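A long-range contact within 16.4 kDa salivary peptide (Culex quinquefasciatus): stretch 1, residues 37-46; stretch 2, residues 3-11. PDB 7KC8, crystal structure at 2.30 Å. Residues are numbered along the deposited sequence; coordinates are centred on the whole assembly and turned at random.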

# COMPACT_ATOMS: atom_id res chain seq x y z
N GLU A 37 -5.92 -9.57 -9.40
CA GLU A 37 -4.86 -9.38 -10.39
C GLU A 37 -3.55 -8.98 -9.71
O GLU A 37 -3.54 -8.25 -8.72
CB GLU A 37 -5.26 -8.32 -11.43
N LYS A 38 -2.44 -9.47 -10.27
CA LYS A 38 -1.11 -9.26 -9.69
C LYS A 38 -0.56 -7.87 -10.02
O LYS A 38 0.45 -7.70 -10.70
CB LYS A 38 -0.15 -10.34 -10.18
CG LYS A 38 -0.39 -11.72 -9.59
CD LYS A 38 0.66 -12.72 -10.10
CE LYS A 38 0.83 -13.93 -9.17
NZ LYS A 38 1.89 -14.87 -9.69
N GLU A 39 -1.21 -6.85 -9.50
CA GLU A 39 -0.78 -5.45 -9.74
C GLU A 39 0.69 -5.24 -9.32
O GLU A 39 1.11 -5.76 -8.30
CB GLU A 39 -1.74 -4.50 -9.02
CG GLU A 39 -1.59 -3.06 -9.46
CD GLU A 39 -1.70 -2.81 -10.95
OE1 GLU A 39 -0.65 -2.75 -11.60
OE2 GLU A 39 -2.81 -2.70 -11.43
N GLU A 40 1.44 -4.49 -10.11
CA GLU A 40 2.86 -4.25 -9.78
C GLU A 40 3.02 -2.90 -9.08
O GLU A 40 2.45 -1.93 -9.54
CB GLU A 40 3.70 -4.44 -11.04
CG GLU A 40 3.66 -5.87 -11.51
CD GLU A 40 4.08 -6.15 -12.93
OE1 GLU A 40 5.05 -5.58 -13.35
OE2 GLU A 40 3.43 -6.94 -13.59
N TRP A 41 3.73 -2.89 -7.96
CA TRP A 41 3.96 -1.69 -7.16
C TRP A 41 5.45 -1.50 -6.95
O TRP A 41 6.24 -2.42 -7.11
CB TRP A 41 3.27 -1.78 -5.80
CG TRP A 41 1.80 -1.82 -5.89
CD1 TRP A 41 1.02 -2.93 -6.12
CD2 TRP A 41 0.91 -0.72 -5.74
NE1 TRP A 41 -0.30 -2.57 -6.13
CE2 TRP A 41 -0.40 -1.22 -5.90
CE3 TRP A 41 1.09 0.64 -5.50
CZ2 TRP A 41 -1.52 -0.40 -5.83
CZ3 TRP A 41 -0.04 1.46 -5.42
CH2 TRP A 41 -1.32 0.93 -5.58
N VAL A 42 5.83 -0.29 -6.55
CA VAL A 42 7.24 0.00 -6.29
C VAL A 42 7.40 0.46 -4.85
O VAL A 42 6.71 1.37 -4.38
CB VAL A 42 7.78 1.05 -7.26
CG1 VAL A 42 9.26 1.31 -6.97
CG2 VAL A 42 7.60 0.58 -8.68
N ILE A 43 8.33 -0.18 -4.14
CA ILE A 43 8.72 0.22 -2.80
C ILE A 43 10.00 1.04 -2.92
O ILE A 43 11.01 0.55 -3.44
CB ILE A 43 8.93 -1.00 -1.89
CG1 ILE A 43 7.60 -1.71 -1.63
CG2 ILE A 43 9.62 -0.58 -0.59
CD1 ILE A 43 7.74 -3.05 -0.93
N GLU A 44 9.97 2.28 -2.44
CA GLU A 44 11.14 3.16 -2.43
C GLU A 44 11.52 3.47 -0.99
O GLU A 44 10.64 3.72 -0.16
CB GLU A 44 10.86 4.46 -3.17
CG GLU A 44 10.37 4.28 -4.60
CD GLU A 44 9.91 5.59 -5.24
OE1 GLU A 44 9.96 6.63 -4.55
OE2 GLU A 44 9.51 5.57 -6.42
N LYS A 45 12.82 3.44 -0.69
CA LYS A 45 13.27 3.84 0.63
C LYS A 45 13.01 5.33 0.82
O LYS A 45 13.13 6.11 -0.13
CB LYS A 45 14.76 3.53 0.84
CG LYS A 45 15.03 2.13 1.40
CD LYS A 45 16.34 2.06 2.22
CE LYS A 45 16.15 2.69 3.60
NZ LYS A 45 17.44 3.08 4.25
N SER A 46 12.53 5.69 2.01
CA SER A 46 12.30 7.11 2.39
C SER A 46 12.77 7.27 3.84
O SER A 46 11.97 7.06 4.74
CB SER A 46 10.88 7.53 2.22
OG SER A 46 10.77 8.94 2.35
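Stretch 2 3-11: VPTGCVTLK

Residues 3-11 meet residues 37-46 as a short antiparallel β-ladder, held by four backbone hydrogen bonds and cushioned by an apolar cluster around Trp41 and Ile43. The principle it illustrates is that two segments distant in sequence can be set in register by main-chain bonds, while alternate side chains pack on the two faces.

Stretch 2 is extended through most of its length and runs against stretch 1, so that Gly6 lies beside Ile43, Cys7 beside Val42 and Val8 beside Trp41. The chain turns a corner at Cys7; the axis of strand 8-11 makes an angle of 105° with that of strand 40-46, the two approaching to 4.9 Å. Pairing is nevertheless tight around the corner. Gly6 N donates to Ile43 O at 2.9 Å and Ile43 N returns a bond to Gly6 O at 3.0 Å; two residues on, Val8 N to Trp41 O and Trp41 N to Val8 O each measure 2.8 Å. Between these rings sits the non-hydrogen-bonded pair Val42 and Cys7, with CA atoms 4.6 Å apart, where Val42 CA approaches Gly6 O at 3.3 Å. Gly6 has phi/psi of 95/-152°, at which a CB would jam against the carbonyl oxygen of Thr5.

Side chains alternate. On the face of Trp41, Ile43 and Val8, Ile43 CD1 reaches Val8 CG2 at 3.8 Å, and Leu10 lays its CD2 over the indole, 3.9 Å from the centroid of the five-membered ring. Val42 and Cys7 share the other face, with Val42 CG2 4.2 Å from Cys7 SG. Beyond the ladder a water takes over: it accepts from Leu10 N at 2.8 Å and donates to Glu39 O at 2.9 Å, bridging the two stretches where Leu10 N and Glu39 O stand 4.5 Å apart.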

# COMPACT_ATOMS: atom_id res chain seq x y z
N VAL A 3 13.35 -5.48 3.77
CA VAL A 3 12.24 -5.27 2.83
C VAL A 3 12.80 -5.13 1.42
O VAL A 3 13.80 -4.42 1.23
CB VAL A 3 11.42 -4.04 3.23
N PRO A 4 12.23 -5.78 0.42
CA PRO A 4 12.70 -5.57 -0.95
C PRO A 4 12.28 -4.20 -1.46
O PRO A 4 11.17 -3.74 -1.22
CB PRO A 4 12.02 -6.69 -1.74
CG PRO A 4 10.79 -6.99 -0.97
CD PRO A 4 11.12 -6.75 0.48
N THR A 5 13.20 -3.52 -2.14
CA THR A 5 12.86 -2.29 -2.83
C THR A 5 12.75 -2.57 -4.32
O THR A 5 13.21 -3.60 -4.81
CB THR A 5 13.89 -1.19 -2.58
OG1 THR A 5 15.17 -1.61 -3.08
CG2 THR A 5 13.98 -0.87 -1.09
N GLY A 6 12.11 -1.65 -5.03
CA GLY A 6 11.86 -1.89 -6.44
C GLY A 6 10.49 -2.48 -6.70
O GLY A 6 9.56 -2.25 -5.92
N CYS A 7 10.36 -3.25 -7.77
CA CYS A 7 9.07 -3.75 -8.21
C CYS A 7 8.66 -4.97 -7.40
O CYS A 7 9.40 -5.95 -7.30
CB CYS A 7 9.09 -4.12 -9.69
SG CYS A 7 9.17 -2.70 -10.75
N VAL A 8 7.44 -4.91 -6.85
CA VAL A 8 6.90 -5.97 -6.02
C VAL A 8 5.44 -6.17 -6.37
O VAL A 8 4.82 -5.36 -7.05
CB VAL A 8 7.05 -5.66 -4.52
CG1 VAL A 8 8.52 -5.45 -4.15
CG2 VAL A 8 6.25 -4.42 -4.18
N THR A 9 4.90 -7.26 -5.84
CA THR A 9 3.44 -7.47 -5.79
C THR A 9 3.08 -7.35 -4.30
O THR A 9 3.87 -7.71 -3.47
CB THR A 9 2.96 -8.76 -6.45
OG1 THR A 9 3.67 -9.86 -5.91
CG2 THR A 9 3.11 -8.74 -7.95
N LEU A 10 1.90 -6.83 -4.01
CA LEU A 10 1.43 -6.63 -2.62
C LEU A 10 0.22 -7.54 -2.40
O LEU A 10 -0.86 -7.18 -2.83
CB LEU A 10 1.03 -5.17 -2.47
CG LEU A 10 2.06 -4.22 -1.87
CD1 LEU A 10 3.46 -4.79 -1.87
CD2 LEU A 10 2.00 -2.86 -2.52
N LYS A 11 0.41 -8.63 -1.67
CA LYS A 11 -0.67 -9.61 -1.44
C LYS A 11 -0.94 -9.77 0.06
O LYS A 11 -0.05 -10.09 0.80
CB LYS A 11 -0.32 -10.90 -2.17
CG LYS A 11 -1.40 -11.96 -2.25
CD LYS A 11 -0.82 -13.34 -2.07
CE LYS A 11 -1.70 -14.45 -2.61
NZ LYS A 11 -1.01 -15.21 -3.67
O HOH W 1 -0.24 -6.45 -5.83